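Local coordinates for protein Alpha/beta hydrolase (Paenibacillus sp. VTT E-133280, PDB 6TJ2) that probably hydrolyses methyl salicylate to salicylic acid as an extracellular esterase of the alpha/beta-hydrolase fold, related to tobacco salicylic acid binding protein 2, at residues P225-Y230 with V254-E259; L45-I50 with L278-G283; F111-H116 with D132-I137; V126-P131 with L214-F219; D184-T189 with G262-T267. All blocks are in the same frame, centred on the assembly; numbering follows the deposited sequence.

How the contacts relate
Contacts 1 and 3 are strand pairings within one parallel sheet, made of backbone hydrogen bonds with apolar side chains beside them; contact 3 also carries a beta bulge. Contact 2 lays the helix of 278-283 against strand 46-50 of that sheet by van der Waals packing alone, and it meets contact 1 where Ser227 OG bonds to Ala282 O, 2.7 Å away. Contact 4 is the most surface-lying of the five, resting on one glutamine side chain, yet its Ser127 touches Ile134 and Ile137 of contact 3. Contact 5 is buried, its centre about 30 Å from that of contact 4, and joins two loops through a carboxylate; it contains His264, the probable catalytic histidine.

Contact 1: P225-Y230 with V254-E259; sequences PKSYLY and VFRFIE
Tyr228 and Arg256 meet through their backbones, Tyr228 N giving a 2.8 Å hydrogen bond to Arg256 O. Arg256 N in turn reaches Lys226 O, and the same alternation carries on through Ile258 N to Tyr228 O and Tyr230 N to Ile258 O, the last at 3.0 Å. Before the pairing begins, a water accepts from Lys226 N and donates to Val254 O. On one face of the sheet, the Phe255 ring comes up to Tyr228 CB, with CD1 at 3.7 Å. Phe257 CE1 stands equally close to Tyr230 CB, its CG anti to the backbone N (chi1 180°) and beside the carbonyl carbon, with the ring end nearer the neighbouring strand. The two strands run parallel with their axes 18° apart and are joined through helix 244-250, a beta-alpha-beta crossover at the 256-260 margin of the alpha/beta-hydrolase sheet. That helix covers the aromatic face: His245 stacks on Phe257, and Phe244 touches both tyrosines. On the other face Leu229 CD1 packs on Ile258 CG2 at 3.7 Å, beneath Leu278 of the C-terminal helix. Ser227 OG lies 4.1 Å above the Arg256 guanidinium plane, toward its rim, and is itself bonded to Ala282 O. The guanidinium bonds through NH1 to Arg284 O and Lys281 O, while NE forms a salt bridge with Asp184 of the second subunit.

Contact 2: L45-I50 with L278-G283; sequences LTFVLI and LMVKAG
The Phe47 ring presents its edge to the helix: Met279 O lies in the ring plane, 3.7 Å from Phe47 CE1. The carbonyl thus faces the slightly positive rim of the ring while also accepting the helical bond from Gly283 N. Met279 CB follows at 4.2 Å from the same CE1, its side chain crossing the ring obliquely, and Val280 CG2 stands 4.4 Å from Phe47 CZ. With the CB of Phe47 pointing toward the helix, CG stands anti to the carbonyl carbon (chi1 -72°), beside the backbone N. Leu45 CD1 reaches Gly283 C at 4.1 Å and Val280 CG1 a little farther off. A beta carbon on Gly283 would point toward the strand, only 3.3 Å from Phe47 CE1, consistent with glycine allowing the close approach. Leu67 of helix 61-69 touches Phe47, Met279 and Val280, closing the cluster. Such packing of the C-terminal helix on a face of the parallel sheet belongs to the layered alpha/beta-hydrolase fold.

Contact 3: F111-H116 with D132-I137; sequences FILLGH and DRIKRI
Strands 111-117 and 134-139 pair in parallel through Lys135 N to Phe111 O (2.8 Å) and Leu113 N to Arg136 O (2.9 Å), with a beta bulge where the register slips by one residue between Phe111 and Ile112. At the entrance Phe111 N makes a weak bond to Arg133 O. That carbonyl oxygen also sits over one face of the Phe111 ring, 3.4 Å above its plane and toward the rim. CG of Phe111 stands between the backbone N and the carbonyl carbon (chi1 60°), and the end of the ring comes nearer the 132-137 segment. Arg133 CB closes on CE2 of the ring at 3.8 Å, and Ile134 CG1 approaches Phe111 CE1 at 3.9 Å. Farther along the same face, Ile134 CD1 meets Leu113 CD2, the two side chains crossing. The charged tips leave the pairing: Arg133 for Asp107 and Leu108 O, Lys135 for Asp285, Arg136 for Ser227 OG and Asp184 of the second subunit. Helix 119-129, which connects the strands as a beta-alpha-beta crossover, touches Leu113 and Ile137 through Ile123 and Ile134 through Ser127, while strand 46-50 bonds to the other edge of 111-117.

Contact 4: V126-P131 with L214-F219; sequences VSQQVP and LDLKKF
This is a partly buried packing of the last turn of helix 119-129 against the chain leading into the short helix 217-221, carried chiefly by one side chain, Gln128. Its chain extends beyond CG and slides past Lys218 in the opposite direction. Gln128 CG lies 3.6 Å from Phe219 N and 3.9 Å from Lys218 CB, and the terminal amide ends among the backbone atoms of Asp215, Leu216 and Phe219, close to the short, weakly bonded helix 217-221. An alanine at Gln128 would probably open a gap beside helix 217-221, leaving Lys218 CB and the backbone there without the aliphatic chain and amide that fill it. The Lys218 chain also touches the backbone, its CD 3.2 Å and CE 3.1 Å from Gln128 O, while Pro131 CG borders the same CE at 4.4 Å. On the buried side Ser127 OG lies in the plane of the Phe219 ring, at its edge, 3.3 Å from CD1. The hydroxyl is set between the backbone N and the carbonyl carbon (chi1 73°) and is hydrogen-bonded to Gln124 O, one turn back in its own helix. Asp147 holds the incoming loop through Leu216 N and Lys217 NZ. Beneath, Phe219 rests on Ile137 and Phe139 of strand 134-139, so the short helix lies beside helix 119-129 over that strand, while Val126 faces helix 92-105.

Contact 5: D184-T189 with G262-T267; sequences DTFVNT and GDHMTT
The loop after strand 256-260 carries His264, the probable histidine of a Ser-His-Asp triad with Ser117 and Asp234, as expected of an alpha/beta hydrolase; here it packs on the chain leaving helix 179-185. The edge of the His264 ring turns toward the face of Phe186 in an offset edge-to-face pair, planes at 88°, while His264 ND1 bonds to Asp234. Met265 SD lies at the edge of the Phe186 ring, a Met-aromatic contact, and Met265 N bonds to Phe186 O at 3.0 Å. Next in sequence before the histidine, the Asp263 carboxylate ties both segments together, its CG between the backbone N and the carbonyl carbon (chi1 69°). OD1 accepts from Thr266 N at 2.8 Å, an Asx motif that fixes the turn around His264. Three donors converge on Asp263 OD2, Thr266 OG1 on its syn lone pair (2.8 Å) and Thr189 N on its anti lone pair (2.9 Å) being two. An alanine in place of Asp263 would probably leave Thr189 N and the hydroxyls of Thr189 and Thr266 without their shared acceptor and let the two loops shift. The third donor, Thr189 OG1, meets Asp263 OD2 from above the carboxylate plane, 74° out of it, at 2.7 Å.

Contact 1: P225-Y230 with V254-E259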
# COMPACT_ATOMS: atom_id res chain seq x y z
N PRO A 225 13.72 20.93 4.63
CA PRO A 225 13.25 19.56 4.77
C PRO A 225 11.77 19.40 4.41
O PRO A 225 10.97 20.35 4.58
CB PRO A 225 13.43 19.24 6.25
CG PRO A 225 14.23 20.33 6.86
CD PRO A 225 14.20 21.47 5.89
N LYS A 226 11.44 18.28 3.79
CA LYS A 226 10.07 17.97 3.36
C LYS A 226 9.59 16.69 3.99
O LYS A 226 10.38 15.75 4.20
CB LYS A 226 10.03 17.82 1.85
CG LYS A 226 10.38 19.10 1.09
CD LYS A 226 10.82 18.89 -0.35
CE LYS A 226 12.32 18.70 -0.41
NZ LYS A 226 12.96 20.04 -0.43
N SER A 227 8.28 16.61 4.19
CA SER A 227 7.56 15.39 4.56
C SER A 227 6.36 15.20 3.67
O SER A 227 5.82 16.19 3.12
CB SER A 227 7.09 15.43 5.99
OG SER A 227 8.18 15.65 6.87
N TYR A 228 5.93 13.96 3.55
CA TYR A 228 4.69 13.62 2.86
C TYR A 228 3.89 12.76 3.80
O TYR A 228 4.34 11.67 4.22
CB TYR A 228 4.93 12.90 1.53
CG TYR A 228 3.75 12.99 0.58
CD1 TYR A 228 2.62 12.20 0.76
CD2 TYR A 228 3.73 13.90 -0.47
CE1 TYR A 228 1.50 12.33 -0.03
CE2 TYR A 228 2.61 14.03 -1.28
CZ TYR A 228 1.49 13.29 -1.03
OH TYR A 228 0.37 13.45 -1.82
N LEU A 229 2.69 13.24 4.15
CA LEU A 229 1.71 12.55 5.00
C LEU A 229 0.63 12.00 4.09
O LEU A 229 -0.03 12.76 3.40
CB LEU A 229 1.19 13.55 6.06
CG LEU A 229 0.04 13.00 6.92
CD1 LEU A 229 0.36 11.69 7.63
CD2 LEU A 229 -0.44 14.07 7.92
N TYR A 230 0.49 10.67 4.05
CA TYR A 230 -0.39 9.96 3.14
C TYR A 230 -1.39 9.14 3.88
O TYR A 230 -0.98 8.35 4.74
CB TYR A 230 0.45 9.06 2.23
CG TYR A 230 -0.33 8.22 1.26
CD1 TYR A 230 -0.19 6.86 1.29
CD2 TYR A 230 -1.23 8.78 0.37
CE1 TYR A 230 -0.85 6.06 0.38
CE2 TYR A 230 -1.96 7.97 -0.50
CZ TYR A 230 -1.74 6.62 -0.50
OH TYR A 230 -2.46 5.87 -1.44
N VAL A 254 14.05 13.51 -1.75
CA VAL A 254 14.24 12.98 -0.40
C VAL A 254 13.19 13.64 0.50
O VAL A 254 13.10 14.88 0.49
CB VAL A 254 15.67 13.17 0.11
CG1 VAL A 254 15.81 12.77 1.58
CG2 VAL A 254 16.66 12.39 -0.75
N PHE A 255 12.44 12.84 1.21
CA PHE A 255 11.41 13.37 2.13
C PHE A 255 11.14 12.35 3.21
O PHE A 255 11.45 11.14 3.07
CB PHE A 255 10.12 13.73 1.35
CG PHE A 255 9.45 12.53 0.76
CD1 PHE A 255 8.44 11.89 1.43
CD2 PHE A 255 9.83 12.01 -0.45
CE1 PHE A 255 7.85 10.75 0.91
CE2 PHE A 255 9.20 10.91 -1.00
CZ PHE A 255 8.19 10.28 -0.33
N ARG A 256 10.49 12.79 4.26
CA ARG A 256 10.03 11.91 5.34
C ARG A 256 8.61 11.45 5.08
O ARG A 256 7.68 12.28 4.99
CB ARG A 256 10.05 12.62 6.70
CG ARG A 256 9.68 11.72 7.88
CD ARG A 256 9.33 12.50 9.15
NE ARG A 256 10.49 13.27 9.53
CZ ARG A 256 10.45 14.28 10.40
NH1 ARG A 256 9.33 14.54 11.05
NH2 ARG A 256 11.52 15.01 10.59
N PHE A 257 8.44 10.16 4.88
CA PHE A 257 7.14 9.55 4.64
C PHE A 257 6.48 9.18 5.95
O PHE A 257 7.07 8.44 6.76
CB PHE A 257 7.31 8.30 3.78
CG PHE A 257 6.01 7.58 3.48
CD1 PHE A 257 5.00 8.21 2.74
CD2 PHE A 257 5.82 6.24 3.81
CE1 PHE A 257 3.81 7.57 2.49
CE2 PHE A 257 4.64 5.59 3.54
CZ PHE A 257 3.62 6.24 2.85
N ILE A 258 5.22 9.57 6.13
CA ILE A 258 4.36 9.20 7.27
C ILE A 258 3.03 8.71 6.72
O ILE A 258 2.43 9.41 5.90
CB ILE A 258 4.18 10.36 8.27
CG1 ILE A 258 5.53 10.82 8.87
CG2 ILE A 258 3.17 9.98 9.33
CD1 ILE A 258 6.27 9.82 9.71
N GLU A 259 2.59 7.55 7.13
CA GLU A 259 1.37 6.92 6.64
C GLU A 259 0.31 6.89 7.72
O GLU A 259 0.60 6.64 8.89
CB GLU A 259 1.70 5.47 6.25
CG GLU A 259 0.57 4.70 5.58
CD GLU A 259 0.90 3.18 5.56
OE1 GLU A 259 0.80 2.53 6.64
OE2 GLU A 259 1.09 2.71 4.50
O HOH W 1 13.61 16.65 2.58

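Contact 2: L45-I50 with L278-G283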
# COMPACT_ATOMS: atom_id res chain seq x y z
N LEU A 45 5.30 23.12 18.23
CA LEU A 45 5.45 23.43 16.80
C LEU A 45 4.45 24.54 16.43
O LEU A 45 3.40 24.69 17.08
CB LEU A 45 5.15 22.18 15.97
CG LEU A 45 6.10 21.01 16.20
CD1 LEU A 45 5.59 19.82 15.41
CD2 LEU A 45 7.50 21.32 15.80
N THR A 46 4.79 25.29 15.39
CA THR A 46 3.85 26.25 14.82
C THR A 46 3.52 25.73 13.43
O THR A 46 4.45 25.51 12.63
CB THR A 46 4.43 27.65 14.76
OG1 THR A 46 4.62 28.06 16.13
CG2 THR A 46 3.53 28.64 14.06
N PHE A 47 2.26 25.54 13.14
CA PHE A 47 1.75 25.08 11.81
C PHE A 47 1.06 26.25 11.13
O PHE A 47 0.25 26.99 11.74
CB PHE A 47 0.73 23.97 12.02
CG PHE A 47 1.33 22.68 12.46
CD1 PHE A 47 1.66 21.68 11.53
CD2 PHE A 47 1.44 22.40 13.81
CE1 PHE A 47 2.19 20.47 11.97
CE2 PHE A 47 1.93 21.18 14.24
CZ PHE A 47 2.29 20.22 13.31
N VAL A 48 1.27 26.35 9.83
CA VAL A 48 0.46 27.16 8.90
C VAL A 48 -0.19 26.17 7.94
O VAL A 48 0.54 25.53 7.15
CB VAL A 48 1.30 28.21 8.16
CG1 VAL A 48 0.46 28.98 7.16
CG2 VAL A 48 1.93 29.22 9.13
N LEU A 49 -1.50 26.00 8.04
CA LEU A 49 -2.25 24.95 7.31
C LEU A 49 -2.93 25.59 6.11
O LEU A 49 -3.69 26.54 6.32
CB LEU A 49 -3.28 24.26 8.18
CG LEU A 49 -2.76 23.72 9.52
CD1 LEU A 49 -3.88 23.08 10.26
CD2 LEU A 49 -1.64 22.70 9.32
N ILE A 50 -2.67 25.07 4.93
CA ILE A 50 -3.19 25.58 3.63
C ILE A 50 -4.14 24.55 3.06
O ILE A 50 -3.71 23.45 2.66
CB ILE A 50 -2.03 25.89 2.69
CG1 ILE A 50 -0.98 26.81 3.33
CG2 ILE A 50 -2.60 26.43 1.38
CD1 ILE A 50 -1.54 28.15 3.83
N LEU A 278 -0.64 12.60 13.56
CA LEU A 278 0.07 12.34 12.31
C LEU A 278 0.79 13.57 11.79
O LEU A 278 1.94 13.51 11.28
CB LEU A 278 -0.85 11.80 11.21
CG LEU A 278 -1.36 10.38 11.46
CD1 LEU A 278 -2.48 10.06 10.51
CD2 LEU A 278 -0.20 9.36 11.33
N MET A 279 0.16 14.73 11.94
CA MET A 279 0.78 15.98 11.48
C MET A 279 1.98 16.32 12.33
O MET A 279 2.98 16.81 11.81
CB MET A 279 -0.25 17.12 11.51
CG MET A 279 -1.30 16.91 10.44
SD MET A 279 -2.64 18.08 10.62
CE MET A 279 -3.42 18.00 9.01
N VAL A 280 1.95 16.01 13.65
CA VAL A 280 3.17 16.19 14.47
C VAL A 280 4.24 15.22 14.02
O VAL A 280 5.39 15.56 13.96
CB VAL A 280 2.79 16.03 15.96
CG1 VAL A 280 4.03 15.99 16.87
CG2 VAL A 280 1.84 17.14 16.41
N LYS A 281 3.89 13.96 13.74
CA LYS A 281 4.89 12.96 13.30
C LYS A 281 5.55 13.37 11.98
O LYS A 281 6.75 13.20 11.77
CB LYS A 281 4.23 11.61 13.08
CG LYS A 281 4.17 10.70 14.30
CD LYS A 281 3.61 9.33 13.88
CE LYS A 281 4.52 8.26 13.31
NZ LYS A 281 3.86 6.92 13.46
N ALA A 282 4.80 14.08 11.09
CA ALA A 282 5.30 14.56 9.81
C ALA A 282 6.07 15.88 9.97
O ALA A 282 7.01 16.13 9.24
CB ALA A 282 4.14 14.67 8.85
N GLY A 283 5.69 16.71 10.96
CA GLY A 283 6.23 18.07 11.10
C GLY A 283 7.38 18.22 12.06
O GLY A 283 8.17 19.19 11.92

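Contact 3: F111-H116 with D132-I137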
# COMPACT_ATOMS: atom_id res chain seq x y z
N PHE A 111 8.16 27.98 11.13
CA PHE A 111 6.88 27.26 11.12
C PHE A 111 6.95 26.08 10.13
O PHE A 111 7.73 26.03 9.17
CB PHE A 111 5.71 28.20 10.86
CG PHE A 111 5.72 28.94 9.57
CD1 PHE A 111 5.32 28.35 8.35
CD2 PHE A 111 6.13 30.25 9.55
CE1 PHE A 111 5.33 29.10 7.19
CE2 PHE A 111 6.18 30.96 8.37
CZ PHE A 111 5.80 30.39 7.18
N ILE A 112 6.01 25.20 10.39
CA ILE A 112 5.73 24.04 9.50
C ILE A 112 4.69 24.50 8.51
O ILE A 112 3.56 24.84 8.93
CB ILE A 112 5.24 22.84 10.32
CG1 ILE A 112 6.25 22.47 11.41
CG2 ILE A 112 4.96 21.67 9.40
CD1 ILE A 112 5.76 21.61 12.42
N LEU A 113 5.01 24.52 7.22
CA LEU A 113 4.05 24.95 6.18
C LEU A 113 3.45 23.67 5.63
O LEU A 113 4.20 22.87 4.99
CB LEU A 113 4.78 25.76 5.12
CG LEU A 113 3.87 26.30 4.00
CD1 LEU A 113 2.80 27.23 4.59
CD2 LEU A 113 4.75 27.02 2.96
N LEU A 114 2.16 23.45 5.85
CA LEU A 114 1.49 22.17 5.51
C LEU A 114 0.37 22.45 4.54
O LEU A 114 -0.48 23.31 4.85
CB LEU A 114 1.03 21.50 6.80
CG LEU A 114 0.43 20.10 6.68
CD1 LEU A 114 0.62 19.36 8.01
CD2 LEU A 114 -1.02 20.12 6.26
N GLY A 115 0.32 21.74 3.43
CA GLY A 115 -0.74 21.90 2.42
C GLY A 115 -1.43 20.60 2.16
O GLY A 115 -0.79 19.54 2.21
N HIS A 116 -2.74 20.65 1.93
CA HIS A 116 -3.60 19.53 1.52
C HIS A 116 -4.03 19.74 0.10
O HIS A 116 -4.34 20.88 -0.27
CB HIS A 116 -4.75 19.40 2.48
CG HIS A 116 -5.71 18.31 2.20
ND1 HIS A 116 -6.81 18.50 1.46
CD2 HIS A 116 -5.73 17.01 2.61
CE1 HIS A 116 -7.53 17.39 1.45
NE2 HIS A 116 -6.90 16.49 2.15
N ASP A 132 13.25 31.55 4.12
CA ASP A 132 14.00 31.70 5.38
C ASP A 132 13.01 31.63 6.54
O ASP A 132 13.49 31.56 7.68
CB ASP A 132 14.85 32.98 5.40
CG ASP A 132 16.04 32.94 4.44
OD1 ASP A 132 16.42 31.82 3.96
OD2 ASP A 132 16.59 34.04 4.12
N ARG A 133 11.69 31.65 6.31
CA ARG A 133 10.67 31.62 7.40
C ARG A 133 10.24 30.17 7.73
O ARG A 133 9.54 29.99 8.71
CB ARG A 133 9.45 32.45 7.06
CG ARG A 133 9.72 33.94 6.99
CD ARG A 133 8.43 34.66 6.71
NE ARG A 133 8.71 36.09 6.59
CZ ARG A 133 8.59 36.96 7.56
NH1 ARG A 133 8.16 36.62 8.76
NH2 ARG A 133 8.94 38.22 7.32
N ILE A 134 10.62 29.20 6.92
CA ILE A 134 9.99 27.86 6.96
C ILE A 134 10.94 26.83 7.58
O ILE A 134 12.08 26.70 7.08
CB ILE A 134 9.54 27.48 5.55
CG1 ILE A 134 8.50 28.47 4.99
CG2 ILE A 134 9.00 26.05 5.55
CD1 ILE A 134 8.31 28.32 3.51
N LYS A 135 10.47 26.15 8.60
CA LYS A 135 11.22 25.05 9.25
C LYS A 135 11.16 23.76 8.41
O LYS A 135 12.16 23.04 8.31
CB LYS A 135 10.67 24.85 10.66
CG LYS A 135 11.28 23.71 11.48
CD LYS A 135 10.41 23.31 12.66
CE LYS A 135 10.89 23.70 14.02
NZ LYS A 135 12.33 23.35 14.21
N ARG A 136 9.98 23.43 7.89
CA ARG A 136 9.72 22.15 7.19
C ARG A 136 8.45 22.34 6.38
O ARG A 136 7.55 23.09 6.81
CB ARG A 136 9.60 21.01 8.22
CG ARG A 136 9.30 19.63 7.63
CD ARG A 136 9.45 18.50 8.63
NE ARG A 136 10.81 18.18 8.93
CZ ARG A 136 11.55 17.24 8.28
NH1 ARG A 136 11.14 16.44 7.28
NH2 ARG A 136 12.81 17.10 8.68
N ILE A 137 8.40 21.69 5.23
CA ILE A 137 7.23 21.74 4.32
C ILE A 137 6.58 20.37 4.32
O ILE A 137 7.29 19.36 4.08
CB ILE A 137 7.65 22.19 2.94
CG1 ILE A 137 8.39 23.52 2.94
CG2 ILE A 137 6.43 22.22 2.05
CD1 ILE A 137 9.07 23.81 1.59

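Contact 4: V126-P131 with L214-F219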
# COMPACT_ATOMS: atom_id res chain seq x y z
N VAL A 126 4.52 29.50 -2.25
CA VAL A 126 4.77 30.32 -1.06
C VAL A 126 6.21 30.16 -0.57
O VAL A 126 6.89 31.17 -0.27
CB VAL A 126 3.75 30.03 0.04
CG1 VAL A 126 4.13 30.63 1.39
CG2 VAL A 126 2.36 30.51 -0.39
N SER A 127 6.70 28.93 -0.53
CA SER A 127 8.05 28.66 -0.03
C SER A 127 9.08 29.35 -0.89
O SER A 127 10.15 29.68 -0.33
CB SER A 127 8.29 27.20 0.12
OG SER A 127 8.45 26.63 -1.15
N GLN A 128 8.80 29.61 -2.18
CA GLN A 128 9.76 30.33 -3.08
C GLN A 128 10.00 31.75 -2.61
O GLN A 128 11.06 32.34 -2.95
CB GLN A 128 9.21 30.35 -4.51
CG GLN A 128 9.21 28.95 -5.04
CD GLN A 128 8.88 28.84 -6.50
OE1 GLN A 128 8.02 29.55 -7.05
NE2 GLN A 128 9.41 27.82 -7.07
N GLN A 129 9.02 32.37 -1.97
CA GLN A 129 9.05 33.79 -1.61
C GLN A 129 9.48 34.00 -0.17
O GLN A 129 10.02 35.09 0.09
CB GLN A 129 7.65 34.37 -1.84
CG GLN A 129 7.32 34.40 -3.32
CD GLN A 129 6.11 35.24 -3.58
OE1 GLN A 129 5.89 36.30 -2.97
NE2 GLN A 129 5.33 34.75 -4.54
N VAL A 130 9.27 33.04 0.74
CA VAL A 130 9.62 33.21 2.18
C VAL A 130 10.41 32.03 2.68
O VAL A 130 10.17 31.51 3.77
CB VAL A 130 8.37 33.48 3.04
CG1 VAL A 130 7.76 34.83 2.69
CG2 VAL A 130 7.30 32.40 2.97
N PRO A 131 11.46 31.58 1.96
CA PRO A 131 12.13 30.35 2.35
C PRO A 131 12.79 30.38 3.73
O PRO A 131 12.86 29.38 4.43
CB PRO A 131 13.23 30.20 1.30
CG PRO A 131 13.40 31.57 0.69
CD PRO A 131 11.99 32.13 0.70
N LEU A 214 3.09 26.08 -13.49
CA LEU A 214 3.82 26.75 -12.42
C LEU A 214 5.32 26.76 -12.64
O LEU A 214 5.89 25.73 -12.97
CB LEU A 214 3.44 26.06 -11.11
CG LEU A 214 1.94 26.02 -10.82
CD1 LEU A 214 1.69 25.23 -9.57
CD2 LEU A 214 1.38 27.43 -10.65
N ASP A 215 5.93 27.90 -12.40
CA ASP A 215 7.40 28.03 -12.37
C ASP A 215 7.87 27.67 -10.96
O ASP A 215 7.65 28.43 -10.00
CB ASP A 215 7.83 29.44 -12.74
CG ASP A 215 9.33 29.60 -12.83
OD1 ASP A 215 10.11 28.78 -12.21
OD2 ASP A 215 9.74 30.58 -13.55
N LEU A 216 8.50 26.49 -10.85
CA LEU A 216 8.87 25.90 -9.55
C LEU A 216 10.36 25.56 -9.47
O LEU A 216 10.76 24.84 -8.60
CB LEU A 216 8.01 24.66 -9.31
CG LEU A 216 6.52 24.86 -9.27
CD1 LEU A 216 5.81 23.53 -9.21
CD2 LEU A 216 6.16 25.70 -8.05
N LYS A 217 11.17 26.23 -10.30
CA LYS A 217 12.63 26.04 -10.25
C LYS A 217 13.16 26.39 -8.86
O LYS A 217 14.02 25.65 -8.32
CB LYS A 217 13.30 26.92 -11.29
CG LYS A 217 12.95 26.53 -12.72
CD LYS A 217 13.82 27.30 -13.70
CE LYS A 217 13.76 26.67 -15.07
NZ LYS A 217 12.39 26.75 -15.64
N LYS A 218 12.68 27.51 -8.28
CA LYS A 218 13.19 27.92 -6.96
C LYS A 218 12.82 26.84 -5.94
O LYS A 218 13.66 26.46 -5.14
CB LYS A 218 12.74 29.34 -6.59
CG LYS A 218 13.18 29.73 -5.20
CD LYS A 218 13.25 31.23 -4.95
CE LYS A 218 13.96 31.59 -3.66
NZ LYS A 218 15.37 31.12 -3.68
N PHE A 219 11.55 26.39 -5.93
CA PHE A 219 11.12 25.37 -4.96
C PHE A 219 12.03 24.14 -5.00
O PHE A 219 12.45 23.64 -3.94
CB PHE A 219 9.69 24.94 -5.22
CG PHE A 219 9.27 23.77 -4.38
CD1 PHE A 219 8.97 23.95 -3.04
CD2 PHE A 219 9.29 22.48 -4.86
CE1 PHE A 219 8.70 22.87 -2.24
CE2 PHE A 219 9.01 21.39 -4.04
CZ PHE A 219 8.69 21.59 -2.73

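Contact 5: D184-T189 with G262-T267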
# COMPACT_ATOMS: atom_id res chain seq x y z
N ASP A 184 -18.01 9.05 -3.48
CA ASP A 184 -17.28 7.79 -3.67
C ASP A 184 -15.76 7.97 -3.80
O ASP A 184 -15.08 6.95 -3.62
CB ASP A 184 -17.89 6.94 -4.78
CG ASP A 184 -19.14 6.18 -4.34
OD1 ASP A 184 -19.37 6.03 -3.16
OD2 ASP A 184 -19.76 5.62 -5.27
N THR A 185 -15.23 9.16 -4.04
CA THR A 185 -13.77 9.31 -4.22
C THR A 185 -13.15 10.37 -3.36
O THR A 185 -11.91 10.32 -3.24
CB THR A 185 -13.37 9.52 -5.68
OG1 THR A 185 -13.70 10.84 -6.12
CG2 THR A 185 -14.00 8.48 -6.58
N PHE A 186 -13.88 11.28 -2.73
CA PHE A 186 -13.33 12.27 -1.80
C PHE A 186 -13.61 11.89 -0.35
O PHE A 186 -12.83 12.18 0.55
CB PHE A 186 -13.86 13.67 -2.10
CG PHE A 186 -13.21 14.34 -3.28
CD1 PHE A 186 -12.59 15.57 -3.09
CD2 PHE A 186 -13.23 13.83 -4.56
CE1 PHE A 186 -11.97 16.23 -4.15
CE2 PHE A 186 -12.64 14.51 -5.62
CZ PHE A 186 -11.99 15.71 -5.38
N VAL A 187 -14.81 11.34 -0.12
CA VAL A 187 -15.26 10.94 1.24
C VAL A 187 -15.71 9.47 1.24
O VAL A 187 -16.73 9.09 1.86
CB VAL A 187 -16.33 11.91 1.76
CG1 VAL A 187 -15.74 13.30 2.00
CG2 VAL A 187 -17.54 12.02 0.88
N ASN A 188 -14.99 8.61 0.53
CA ASN A 188 -15.33 7.19 0.40
C ASN A 188 -15.46 6.49 1.74
O ASN A 188 -16.30 5.55 1.79
CB ASN A 188 -14.27 6.48 -0.48
CG ASN A 188 -12.83 6.91 -0.31
OD1 ASN A 188 -12.53 8.09 -0.38
ND2 ASN A 188 -11.95 5.94 -0.13
N THR A 189 -14.83 6.92 2.81
CA THR A 189 -14.94 6.21 4.13
C THR A 189 -16.06 6.82 4.98
O THR A 189 -16.30 6.27 6.06
CB THR A 189 -13.61 6.22 4.88
OG1 THR A 189 -13.30 7.55 5.30
CG2 THR A 189 -12.48 5.69 4.03
N GLY A 262 -7.17 6.78 6.35
CA GLY A 262 -8.22 7.74 6.04
C GLY A 262 -8.32 8.06 4.57
O GLY A 262 -7.74 7.40 3.74
N ASP A 263 -9.11 9.10 4.30
CA ASP A 263 -9.42 9.50 2.91
C ASP A 263 -9.24 11.01 2.75
O ASP A 263 -8.66 11.66 3.61
CB ASP A 263 -10.82 9.00 2.55
CG ASP A 263 -11.90 9.73 3.30
OD1 ASP A 263 -11.60 10.80 3.92
OD2 ASP A 263 -13.08 9.24 3.22
N HIS A 264 -9.65 11.54 1.61
CA HIS A 264 -9.31 12.93 1.31
C HIS A 264 -9.97 13.94 2.24
O HIS A 264 -9.29 14.87 2.68
CB HIS A 264 -9.69 13.24 -0.15
CG HIS A 264 -8.93 14.37 -0.74
ND1 HIS A 264 -7.57 14.37 -0.79
CD2 HIS A 264 -9.33 15.51 -1.37
CE1 HIS A 264 -7.16 15.42 -1.46
NE2 HIS A 264 -8.19 16.17 -1.82
N MET A 265 -11.26 13.81 2.49
CA MET A 265 -11.99 14.90 3.22
C MET A 265 -12.80 14.42 4.41
O MET A 265 -13.31 15.30 5.12
CB MET A 265 -12.86 15.70 2.26
CG MET A 265 -12.04 16.35 1.21
SD MET A 265 -13.02 17.62 0.38
CE MET A 265 -11.75 18.60 -0.40
N THR A 266 -12.88 13.14 4.73
CA THR A 266 -13.64 12.70 5.94
C THR A 266 -12.76 12.86 7.19
O THR A 266 -13.20 13.36 8.23
CB THR A 266 -14.03 11.23 5.80
OG1 THR A 266 -14.73 11.04 4.57
CG2 THR A 266 -14.83 10.72 6.97
N THR A 267 -11.54 12.35 7.12
CA THR A 267 -10.78 11.98 8.33
C THR A 267 -10.39 13.19 9.12
O THR A 267 -10.34 13.12 10.37
CB THR A 267 -9.60 11.11 7.92
OG1 THR A 267 -10.01 10.18 6.91
CG2 THR A 267 -8.99 10.34 9.09
O HOH W 2 -10.46 9.84 -0.84
O HOH W 3 -11.97 8.33 7.59